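PDB 2A38: titin from Homo sapiens, which is a giant muscle protein whose N-terminal Z1Z2 segment is a tandem of two immunoglobulin domains, probably anchoring it at the sarcomeric Z-disc. Local coordinates for residues P103-Q108 and R126-P131; V17-T22 and V97-A102; M1-P6 and N84-A89. All coordinates share one frame; numbering follows the deposited sequence.

Contact 1: residues P103-Q108 and R126-P131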
ATOM      1  N   PRO A 103      -3.616   0.148 -11.288  1.00 22.85           N
ATOM      2  CA  PRO A 103      -4.845  -0.188 -12.014  1.00 22.29           C
ATOM      3  C   PRO A 103      -5.355  -1.551 -11.552  1.00 22.21           C
ATOM      4  O   PRO A 103      -4.616  -2.314 -10.924  1.00 21.55           O
ATOM      5  CB  PRO A 103      -4.388  -0.201 -13.467  1.00 22.10           C
ATOM      6  CG  PRO A 103      -2.987  -0.737 -13.346  1.00 22.13           C
ATOM      7  CD  PRO A 103      -2.433   0.020 -12.157  1.00 21.98           C
ATOM      8  N   PRO A 104      -6.628  -1.873 -11.842  1.00 21.84           N
ATOM      9  CA  PRO A 104      -7.172  -3.170 -11.427  1.00 20.61           C
ATOM     10  C   PRO A 104      -6.382  -4.301 -12.080  1.00 19.68           C
ATOM     11  O   PRO A 104      -6.030  -4.240 -13.256  1.00 19.06           O
ATOM     12  CB  PRO A 104      -8.611  -3.112 -11.919  1.00 20.59           C
ATOM     13  CG  PRO A 104      -8.914  -1.629 -11.901  1.00 21.31           C
ATOM     14  CD  PRO A 104      -7.667  -1.057 -12.495  1.00 21.45           C
ATOM     15  N   ASN A 105      -6.110  -5.337 -11.308  1.00 19.69           N
ATOM     16  CA  ASN A 105      -5.351  -6.463 -11.803  1.00 18.94           C
ATOM     17  C   ASN A 105      -5.986  -7.775 -11.364  1.00 18.58           C
ATOM     18  O   ASN A 105      -6.374  -7.926 -10.208  1.00 17.31           O
ATOM     19  CB  ASN A 105      -3.926  -6.370 -11.278  1.00 21.86           C
ATOM     20  CG  ASN A 105      -3.078  -7.546 -11.695  1.00 25.16           C
ATOM     21  OD1 ASN A 105      -2.992  -7.869 -12.883  1.00 29.35           O
ATOM     22  ND2 ASN A 105      -2.441  -8.194 -10.721  1.00 26.13           N
ATOM     23  N   PHE A 106      -6.116  -8.716 -12.293  1.00 17.07           N
ATOM     24  CA  PHE A 106      -6.690 -10.010 -11.960  1.00 17.87           C
ATOM     25  C   PHE A 106      -5.602 -10.983 -11.556  1.00 19.67           C
ATOM     26  O   PHE A 106      -4.890 -11.512 -12.407  1.00 19.61           O
ATOM     27  CB  PHE A 106      -7.455 -10.591 -13.142  1.00 16.64           C
ATOM     28  CG  PHE A 106      -8.760  -9.918 -13.395  1.00 16.01           C
ATOM     29  CD1 PHE A 106      -8.863  -8.906 -14.332  1.00 14.21           C
ATOM     30  CD2 PHE A 106      -9.879 -10.256 -12.649  1.00 15.50           C
ATOM     31  CE1 PHE A 106     -10.063  -8.240 -14.515  1.00 16.30           C
ATOM     32  CE2 PHE A 106     -11.077  -9.593 -12.830  1.00 14.60           C
ATOM     33  CZ  PHE A 106     -11.170  -8.586 -13.759  1.00 12.85           C
ATOM     34  N   VAL A 107      -5.463 -11.203 -10.254  1.00 20.21           N
ATOM     35  CA  VAL A 107      -4.467 -12.136  -9.744  1.00 22.37           C
ATOM     36  C   VAL A 107      -4.987 -13.502 -10.148  1.00 22.62           C
ATOM     37  O   VAL A 107      -4.230 -14.364 -10.590  1.00 24.67           O
ATOM     38  CB  VAL A 107      -4.359 -12.050  -8.208  1.00 23.64           C
ATOM     39  CG1 VAL A 107      -3.429 -13.129  -7.687  1.00 24.28           C
ATOM     40  CG2 VAL A 107      -3.858 -10.677  -7.804  1.00 22.83           C
ATOM     41  N   GLN A 108      -6.296 -13.681  -9.987  1.00 22.10           N
ATOM     42  CA  GLN A 108      -6.973 -14.917 -10.375  1.00 21.88           C
ATOM     43  C   GLN A 108      -8.066 -14.526 -11.375  1.00 21.42           C
ATOM     44  O   GLN A 108      -8.965 -13.743 -11.056  1.00 17.61           O
ATOM     45  CB  GLN A 108      -7.613 -15.605  -9.174  1.00 21.97           C
ATOM     46  CG  GLN A 108      -8.263 -16.924  -9.541  1.00 24.89           C
ATOM     47  CD  GLN A 108      -9.094 -17.493  -8.417  1.00 26.62           C
ATOM     48  OE1 GLN A 108      -8.870 -17.173  -7.249  1.00 28.84           O
ATOM     49  NE2 GLN A 108     -10.050 -18.353  -8.759  1.00 25.00           N
ATOM     50  N   ARG A 126      -9.871 -12.893  -8.371  1.00 16.64           N
ATOM     51  CA  ARG A 126      -9.257 -12.185  -7.254  1.00 18.03           C
ATOM     52  C   ARG A 126      -8.721 -10.912  -7.902  1.00 16.99           C
ATOM     53  O   ARG A 126      -7.930 -10.973  -8.834  1.00 14.92           O
ATOM     54  CB  ARG A 126      -8.117 -12.992  -6.626  1.00 19.84           C
ATOM     55  CG  ARG A 126      -7.439 -12.237  -5.499  1.00 24.70           C
ATOM     56  CD  ARG A 126      -6.380 -13.070  -4.808  1.00 29.93           C
ATOM     57  NE  ARG A 126      -6.952 -14.035  -3.872  1.00 33.79           N
ATOM     58  CZ  ARG A 126      -7.500 -13.712  -2.704  1.00 35.83           C
ATOM     59  NH1 ARG A 126      -7.561 -12.442  -2.315  1.00 36.95           N
ATOM     60  NH2 ARG A 126      -7.980 -14.666  -1.914  1.00 36.53           N
ATOM     61  N   VAL A 127      -9.183  -9.761  -7.427  1.00 18.53           N
ATOM     62  CA  VAL A 127      -8.780  -8.484  -8.006  1.00 19.44           C
ATOM     63  C   VAL A 127      -8.111  -7.547  -7.015  1.00 20.69           C
ATOM     64  O   VAL A 127      -8.543  -7.426  -5.869  1.00 21.18           O
ATOM     65  CB  VAL A 127     -10.002  -7.728  -8.587  1.00 20.35           C
ATOM     66  CG1 VAL A 127      -9.542  -6.456  -9.280  1.00 20.85           C
ATOM     67  CG2 VAL A 127     -10.759  -8.611  -9.544  1.00 18.65           C
ATOM     68  N   THR A 128      -7.064  -6.871  -7.474  1.00 21.91           N
ATOM     69  CA  THR A 128      -6.349  -5.906  -6.646  1.00 22.85           C
ATOM     70  C   THR A 128      -6.306  -4.571  -7.380  1.00 22.42           C
ATOM     71  O   THR A 128      -6.576  -4.502  -8.579  1.00 21.38           O
ATOM     72  CB  THR A 128      -4.908  -6.350  -6.365  1.00 23.43           C
ATOM     73  OG1 THR A 128      -4.231  -6.583  -7.610  1.00 26.14           O
ATOM     74  CG2 THR A 128      -4.895  -7.625  -5.513  1.00 24.28           C
ATOM     75  N   GLY A 129      -5.957  -3.519  -6.650  1.00 21.79           N
ATOM     76  CA  GLY A 129      -5.877  -2.196  -7.237  1.00 20.47           C
ATOM     77  C   GLY A 129      -6.056  -1.117  -6.188  1.00 20.42           C
ATOM     78  O   GLY A 129      -6.665  -1.347  -5.136  1.00 19.82           O
ATOM     79  N   ILE A 130      -5.533   0.068  -6.486  1.00 20.32           N
ATOM     80  CA  ILE A 130      -5.608   1.218  -5.586  1.00 19.72           C
ATOM     81  C   ILE A 130      -5.942   2.434  -6.437  1.00 17.62           C
ATOM     82  O   ILE A 130      -5.171   2.804  -7.317  1.00 17.67           O
ATOM     83  CB  ILE A 130      -4.243   1.468  -4.894  1.00 20.96           C
ATOM     84  CG1 ILE A 130      -3.763   0.177  -4.225  1.00 22.42           C
ATOM     85  CG2 ILE A 130      -4.370   2.587  -3.875  1.00 20.38           C
ATOM     86  CD1 ILE A 130      -2.300   0.188  -3.824  1.00 24.26           C
ATOM     87  N   PRO A 131      -7.098   3.069  -6.200  1.00 17.79           N
ATOM     88  CA  PRO A 131      -8.129   2.751  -5.201  1.00 17.86           C
ATOM     89  C   PRO A 131      -8.714   1.359  -5.416  1.00 17.62           C
ATOM     90  O   PRO A 131      -8.534   0.756  -6.474  1.00 18.26           O
ATOM     91  CB  PRO A 131      -9.192   3.824  -5.440  1.00 15.99           C
ATOM     92  CG  PRO A 131      -8.428   4.952  -6.044  1.00 19.28           C
ATOM     93  CD  PRO A 131      -7.489   4.251  -6.987  1.00 15.73           C
TER
HETATM   94  O   HOH W   1      -3.355  -3.959  -8.824  1.00 29.83           O
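At Pro103 the pairing begins through a water, which donates to the carbonyl O and also hydrogen-bonds Thr128 OG1. Pro104 then sets its CA 3.2 Å from Thr128 O, a CA-H...O contact close to Gly129, where a CB would crowd Pro104 CA and jam against the preceding carbonyl. Asn105 makes the first full exchange, an antiparallel hydrogen-bonded pair: its N lies 2.9 Å from Thr128 O, and Thr128 N returns 3.0 Å to Asn105 O, both donors in the carbonyl planes. Phe106 points to the other face, alongside Val127, with its ring carbon CE2 3.4 Å from Val127 CG2; Val176, Ala185 and Ser187 also touch this side chain. An alanine in place of Val127 would remove both methyls and would probably loosen the seat of the Phe106 ring. At Val107 the chain turns a corner. Val107 N reaches Arg126 O at 2.9 Å, nearly along the C=O axis, while Gln108 N adds a weak, longer bond to the same oxygen. Arg126 N, in turn, uses a lone pair of Gln108 O at 3.0 Å. Two residues facing one make a classic beta bulge, here where the first strand of an I-set immunoglobulin domain leaves one sheet of the sandwich.

Contact 2: residues V17-T22 and V97-A102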
ATOM      1  N   VAL A  17       8.304  10.737  -0.844  1.00 39.39           N
ATOM      2  CA  VAL A  17       8.210   9.294  -0.896  1.00 40.55           C
ATOM      3  C   VAL A  17       6.806   8.835  -1.292  1.00 40.73           C
ATOM      4  O   VAL A  17       5.807   9.502  -1.015  1.00 40.05           O
ATOM      5  CB  VAL A  17       8.607   8.670   0.469  1.00 39.85           C
ATOM      6  CG1 VAL A  17       7.579   9.022   1.531  1.00 40.18           C
ATOM      7  CG2 VAL A  17       8.750   7.168   0.332  1.00 40.43           C
ATOM      8  N   LEU A  18       6.759   7.685  -1.954  1.00 41.64           N
ATOM      9  CA  LEU A  18       5.520   7.079  -2.422  1.00 41.78           C
ATOM     10  C   LEU A  18       4.886   6.266  -1.296  1.00 42.07           C
ATOM     11  O   LEU A  18       5.558   5.448  -0.673  1.00 42.39           O
ATOM     12  CB  LEU A  18       5.842   6.162  -3.599  1.00 41.87           C
ATOM     13  CG  LEU A  18       4.701   5.614  -4.446  1.00 42.80           C
ATOM     14  CD1 LEU A  18       3.967   6.762  -5.144  1.00 42.59           C
ATOM     15  CD2 LEU A  18       5.284   4.649  -5.466  1.00 43.19           C
ATOM     16  N   GLU A  19       3.601   6.490  -1.031  1.00 42.21           N
ATOM     17  CA  GLU A  19       2.910   5.750   0.020  1.00 43.56           C
ATOM     18  C   GLU A  19       3.323   4.291   0.065  1.00 43.55           C
ATOM     19  O   GLU A  19       3.508   3.656  -0.973  1.00 43.81           O
ATOM     20  CB  GLU A  19       1.411   5.771  -0.195  1.00 46.15           C
ATOM     21  CG  GLU A  19       0.686   6.946   0.363  1.00 51.44           C
ATOM     22  CD  GLU A  19      -0.769   6.607   0.578  1.00 55.12           C
ATOM     23  OE1 GLU A  19      -1.066   5.893   1.566  1.00 56.44           O
ATOM     24  OE2 GLU A  19      -1.609   7.029  -0.254  1.00 57.86           O
ATOM     25  N   GLY A  20       3.445   3.751   1.270  1.00 43.04           N
ATOM     26  CA  GLY A  20       3.816   2.358   1.405  1.00 43.08           C
ATOM     27  C   GLY A  20       5.283   2.070   1.172  1.00 43.08           C
ATOM     28  O   GLY A  20       5.763   1.009   1.564  1.00 44.03           O
ATOM     29  N   SER A  21       5.998   2.987   0.521  1.00 42.52           N
ATOM     30  CA  SER A  21       7.426   2.787   0.288  1.00 42.46           C
ATOM     31  C   SER A  21       8.151   3.141   1.578  1.00 42.13           C
ATOM     32  O   SER A  21       7.543   3.668   2.514  1.00 41.60           O
ATOM     33  CB  SER A  21       7.937   3.681  -0.848  1.00 43.65           C
ATOM     34  OG  SER A  21       7.476   3.233  -2.111  1.00 45.46           O
ATOM     35  N   THR A  22       9.443   2.845   1.633  1.00 41.63           N
ATOM     36  CA  THR A  22      10.226   3.146   2.824  1.00 41.96           C
ATOM     37  C   THR A  22      10.794   4.555   2.721  1.00 40.18           C
ATOM     38  O   THR A  22      11.233   4.979   1.652  1.00 39.55           O
ATOM     39  CB  THR A  22      11.395   2.144   3.002  1.00 43.78           C
ATOM     40  OG1 THR A  22      12.286   2.237   1.881  1.00 47.29           O
ATOM     41  CG2 THR A  22      10.868   0.720   3.093  1.00 43.11           C
ATOM     42  N   VAL A  97       4.605  12.827   1.174  1.00 37.29           N
ATOM     43  CA  VAL A  97       4.160  11.503   0.755  1.00 38.40           C
ATOM     44  C   VAL A  97       3.251  11.557  -0.470  1.00 40.11           C
ATOM     45  O   VAL A  97       2.209  12.213  -0.456  1.00 39.49           O
ATOM     46  CB  VAL A  97       3.423  10.787   1.903  1.00 37.16           C
ATOM     47  CG1 VAL A  97       3.021   9.384   1.478  1.00 36.10           C
ATOM     48  CG2 VAL A  97       4.316  10.742   3.130  1.00 35.72           C
ATOM     49  N   LYS A  98       3.659  10.856  -1.526  1.00 42.10           N
ATOM     50  CA  LYS A  98       2.902  10.805  -2.776  1.00 42.35           C
ATOM     51  C   LYS A  98       1.908   9.645  -2.769  1.00 40.85           C
ATOM     52  O   LYS A  98       2.275   8.501  -2.504  1.00 39.93           O
ATOM     53  CB  LYS A  98       3.864  10.666  -3.965  1.00 44.42           C
ATOM     54  CG  LYS A  98       3.180  10.489  -5.317  1.00 47.47           C
ATOM     55  CD  LYS A  98       2.191  11.622  -5.591  1.00 50.54           C
ATOM     56  CE  LYS A  98       1.259  11.286  -6.752  1.00 51.18           C
ATOM     57  NZ  LYS A  98       0.145  12.270  -6.881  1.00 51.51           N
ATOM     58  N   ALA A  99       0.647   9.954  -3.059  1.00 40.11           N
ATOM     59  CA  ALA A  99      -0.414   8.946  -3.095  1.00 38.85           C
ATOM     60  C   ALA A  99      -0.080   7.827  -4.077  1.00 37.45           C
ATOM     61  O   ALA A  99       0.369   8.073  -5.198  1.00 36.37           O
ATOM     62  CB  ALA A  99      -1.735   9.593  -3.477  1.00 39.09           C
ATOM     63  N   GLU A 100      -0.303   6.594  -3.641  1.00 36.73           N
ATOM     64  CA  GLU A 100      -0.024   5.420  -4.456  1.00 36.99           C
ATOM     65  C   GLU A 100      -1.268   4.949  -5.201  1.00 34.46           C
ATOM     66  O   GLU A 100      -2.379   5.006  -4.673  1.00 34.86           O
ATOM     67  CB  GLU A 100       0.500   4.294  -3.558  1.00 39.37           C
ATOM     68  CG  GLU A 100       0.640   2.943  -4.237  1.00 44.12           C
ATOM     69  CD  GLU A 100       0.921   1.821  -3.243  1.00 47.31           C
ATOM     70  OE1 GLU A 100       0.228   1.762  -2.196  1.00 48.54           O
ATOM     71  OE2 GLU A 100       1.823   0.993  -3.512  1.00 48.47           O
ATOM     72  N   THR A 101      -1.073   4.495  -6.432  1.00 32.60           N
ATOM     73  CA  THR A 101      -2.171   3.984  -7.241  1.00 30.94           C
ATOM     74  C   THR A 101      -1.711   2.801  -8.084  1.00 28.87           C
ATOM     75  O   THR A 101      -0.527   2.659  -8.392  1.00 31.00           O
ATOM     76  CB  THR A 101      -2.754   5.066  -8.181  1.00 32.07           C
ATOM     77  OG1 THR A 101      -1.701   5.639  -8.971  1.00 33.45           O
ATOM     78  CG2 THR A 101      -3.455   6.155  -7.377  1.00 32.14           C
ATOM     79  N   ALA A 102      -2.663   1.954  -8.450  1.00 26.17           N
ATOM     80  CA  ALA A 102      -2.398   0.768  -9.254  1.00 24.37           C
ATOM     81  C   ALA A 102      -3.689   0.427  -9.981  1.00 23.33           C
ATOM     82  O   ALA A 102      -4.756   0.423  -9.377  1.00 24.05           O
ATOM     83  CB  ALA A 102      -1.987  -0.390  -8.356  1.00 21.98           C
TER
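Glu19, Glu100 and Val97 bury the most surface here, and Glu19 joins the other two. Its CG is anti to the carbonyl carbon (chi1 -86°), which carries the side chain across Val97 at about a right angle, with CG 3.6 Å from Val97 CG1. From there the chain runs on extended, and OE2 ends 3.6 Å from Ala99 CA. Lys72 NZ makes a long, weak ion pair with OE2. Glu100 meets Glu19 nearer its backbone: the Glu100 CB packs 3.8 Å from Glu19 CB, and its extended side chain passes by Glu19 O. Val97 has another neighbour in Val17, the two valines lying side by side with CG2 4.0 Å from Val17 CG1, next to Val70.

The backbones pair in parallel: strand 15-18 runs beside strand 87-98 at the edge of a mixed sheet, the A'-G pairing of an I-set immunoglobulin domain. Lys98 N donates to Val17 O at 2.6 Å, and Glu19 N answers to Lys98 O at 2.8 Å, almost straight (176°). Leu18 to Ser21 form a type II turn with Glu19 second, ending the strand. On the other face the Leu18 methyl CD1 rests against the aliphatic start of Lys98.

Two short backbone bonds and valine methyls thus hold the strand, while at the domain end the Glu19 and Glu100 carboxylates, 5.7 Å apart between OE1 atoms, probably repel mildly, Lys72 perhaps offsetting some charge.

Contact 3: residues M1-P6 and N84-A89; sequences MTTQAP and NGSGQA
The side-chain amide of Asn84 is the flat group on which this contact turns. The Pro6 ring covers one face, its CG almost straight above Asn84 CG at 3.8 Å, while Ser86 N approaches OD1 from the other side of the plane at 2.8 Å. Gln4 O lies practically in the amide plane beyond ND2, at 2.8 Å, although ND2 itself stands above the plane of that carbonyl. A further bond from ND2 to Pro33 O and a weak one from Gly87 N to OD1 leave little doubt about the rotation of the group. With CG in the crowded position between backbone N and carbonyl carbon (chi1 70°), OD1 can fold back over its own type I turn, forming an Asx turn. Pro6 also presses CD to within 3.1 Å of Gly87 O and CB to 3.8 Å from Ala89 CB. Farther out, Ala5 N and CA rest on Ser86 CB, and a water links Thr3 OG1, at 2.8 Å, with Ser86 OG.

Strands 4-8 and 87-98 lie in opposite sheets of the immunoglobulin sandwich, so the Asn84-Gln4 bond and Pro6-Ala89 packing join them across it, holding the turn between strands 76-84 and 87-98 to the first strand at the first domain's N-terminal end.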
ATOM      1  N   MET A   1      41.425  15.198  22.153  1.00 57.38           N
ATOM      2  CA  MET A   1      41.294  16.249  21.107  1.00 55.69           C
ATOM      3  C   MET A   1      40.416  17.404  21.567  1.00 53.44           C
ATOM      4  O   MET A   1      40.032  17.483  22.734  1.00 53.62           O
ATOM      5  CB  MET A   1      40.745  15.645  19.812  1.00 58.98           C
ATOM      6  CG  MET A   1      39.503  14.780  19.984  1.00 62.38           C
ATOM      7  SD  MET A   1      38.966  14.024  18.414  1.00 67.88           S
ATOM      8  CE  MET A   1      37.477  14.989  18.045  1.00 65.24           C
ATOM      9  N   THR A   2      40.088  18.290  20.636  1.00 50.46           N
ATOM     10  CA  THR A   2      39.297  19.482  20.935  1.00 47.67           C
ATOM     11  C   THR A   2      37.803  19.298  21.152  1.00 43.60           C
ATOM     12  O   THR A   2      37.140  18.587  20.390  1.00 43.15           O
ATOM     13  CB  THR A   2      39.446  20.521  19.814  1.00 49.60           C
ATOM     14  OG1 THR A   2      40.801  20.528  19.345  1.00 52.72           O
ATOM     15  CG2 THR A   2      39.078  21.910  20.326  1.00 50.64           C
ATOM     16  N   THR A   3      37.279  19.953  22.189  1.00 38.62           N
ATOM     17  CA  THR A   3      35.846  19.914  22.455  1.00 35.12           C
ATOM     18  C   THR A   3      35.262  20.723  21.300  1.00 33.29           C
ATOM     19  O   THR A   3      35.886  21.670  20.820  1.00 32.45           O
ATOM     20  CB  THR A   3      35.467  20.611  23.762  1.00 34.45           C
ATOM     21  OG1 THR A   3      35.786  22.003  23.671  1.00 33.66           O
ATOM     22  CG2 THR A   3      36.208  19.992  24.920  1.00 34.83           C
ATOM     23  N   GLN A   4      34.066  20.370  20.857  1.00 30.67           N
ATOM     24  CA  GLN A   4      33.485  21.066  19.729  1.00 27.61           C
ATOM     25  C   GLN A   4      31.968  20.979  19.724  1.00 24.22           C
ATOM     26  O   GLN A   4      31.403  19.899  19.906  1.00 21.81           O
ATOM     27  CB  GLN A   4      34.081  20.460  18.468  1.00 30.49           C
ATOM     28  CG  GLN A   4      33.479  20.891  17.177  1.00 37.23           C
ATOM     29  CD  GLN A   4      34.170  20.211  16.015  1.00 41.70           C
ATOM     30  OE1 GLN A   4      35.308  20.551  15.669  1.00 44.90           O
ATOM     31  NE2 GLN A   4      33.502  19.223  15.423  1.00 41.88           N
ATOM     32  N   ALA A   5      31.320  22.127  19.535  1.00 21.97           N
ATOM     33  CA  ALA A   5      29.862  22.193  19.503  1.00 20.38           C
ATOM     34  C   ALA A   5      29.367  21.308  18.361  1.00 19.34           C
ATOM     35  O   ALA A   5      30.108  21.028  17.417  1.00 19.44           O
ATOM     36  CB  ALA A   5      29.400  23.637  19.308  1.00 19.07           C
ATOM     37  N   PRO A   6      28.107  20.852  18.433  1.00 18.95           N
ATOM     38  CA  PRO A   6      27.541  19.991  17.394  1.00 18.37           C
ATOM     39  C   PRO A   6      27.466  20.666  16.034  1.00 18.55           C
ATOM     40  O   PRO A   6      27.175  21.854  15.935  1.00 18.32           O
ATOM     41  CB  PRO A   6      26.162  19.650  17.945  1.00 18.99           C
ATOM     42  CG  PRO A   6      26.353  19.765  19.436  1.00 18.36           C
ATOM     43  CD  PRO A   6      27.149  21.026  19.537  1.00 17.94           C
ATOM     44  N   ASN A  84      25.605  18.842  23.128  1.00 18.21           N
ATOM     45  CA  ASN A  84      26.730  18.486  23.991  1.00 17.62           C
ATOM     46  C   ASN A  84      27.040  19.719  24.838  1.00 19.50           C
ATOM     47  O   ASN A  84      26.317  20.719  24.768  1.00 18.87           O
ATOM     48  CB  ASN A  84      27.967  17.981  23.209  1.00 16.57           C
ATOM     49  CG  ASN A  84      28.677  19.064  22.415  1.00 14.06           C
ATOM     50  OD1 ASN A  84      28.463  20.251  22.616  1.00 15.80           O
ATOM     51  ND2 ASN A  84      29.550  18.642  21.506  1.00 15.09           N
ATOM     52  N   GLY A  85      28.094  19.654  25.642  1.00 21.44           N
ATOM     53  CA  GLY A  85      28.430  20.776  26.503  1.00 20.99           C
ATOM     54  C   GLY A  85      28.703  22.096  25.815  1.00 22.39           C
ATOM     55  O   GLY A  85      28.447  23.158  26.390  1.00 23.18           O
ATOM     56  N   SER A  86      29.214  22.032  24.584  1.00 22.15           N
ATOM     57  CA  SER A  86      29.564  23.220  23.811  1.00 20.94           C
ATOM     58  C   SER A  86      28.434  23.894  23.050  1.00 19.99           C
ATOM     59  O   SER A  86      28.590  25.013  22.575  1.00 21.04           O
ATOM     60  CB  SER A  86      30.679  22.888  22.817  1.00 21.31           C
ATOM     61  OG  SER A  86      31.875  22.542  23.482  1.00 23.66           O
ATOM     62  N   GLY A  87      27.303  23.225  22.909  1.00 19.03           N
ATOM     63  CA  GLY A  87      26.219  23.851  22.187  1.00 18.46           C
ATOM     64  C   GLY A  87      25.213  22.858  21.655  1.00 18.51           C
ATOM     65  O   GLY A  87      25.287  21.662  21.942  1.00 16.29           O
ATOM     66  N   GLN A  88      24.275  23.366  20.864  1.00 18.21           N
ATOM     67  CA  GLN A  88      23.224  22.551  20.289  1.00 18.02           C
ATOM     68  C   GLN A  88      23.003  22.912  18.835  1.00 17.41           C
ATOM     69  O   GLN A  88      23.074  24.081  18.462  1.00 16.29           O
ATOM     70  CB  GLN A  88      21.932  22.767  21.076  1.00 21.60           C
ATOM     71  CG  GLN A  88      20.707  22.130  20.469  1.00 28.12           C
ATOM     72  CD  GLN A  88      19.465  22.384  21.296  1.00 32.27           C
ATOM     73  OE1 GLN A  88      19.227  21.718  22.306  1.00 35.64           O
ATOM     74  NE2 GLN A  88      18.671  23.365  20.882  1.00 34.87           N
ATOM     75  N   ALA A  89      22.728  21.901  18.017  1.00 17.95           N
ATOM     76  CA  ALA A  89      22.487  22.101  16.591  1.00 16.14           C
ATOM     77  C   ALA A  89      21.188  21.415  16.196  1.00 15.96           C
ATOM     78  O   ALA A  89      20.792  20.435  16.802  1.00 15.21           O
ATOM     79  CB  ALA A  89      23.647  21.534  15.770  1.00 15.51           C
TER
HETATM   80  O   HOH W   2      33.891  23.699  22.506  1.00 23.82           O

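Overall arrangement
The three contacts are strung along a two-domain rod. Contact 3 lies at the far end of the first immunoglobulin domain and contact 2 at the end near the linker, their centres 39 Å apart; both use strand 87-98, so this strand runs the length of the domain, and their segments alternate along the chain. Contact 1 follows in series, in the second domain, 17 Å from contact 2 and 55 Å from contact 3 between centres. Strand 87-98 leads through residues 99-101 into strand 102-106, and a probable hydrogen bond from Ala102 N to Ile130 O makes contacts 1 and 2 touch. The short link is consistent with an extended tandem.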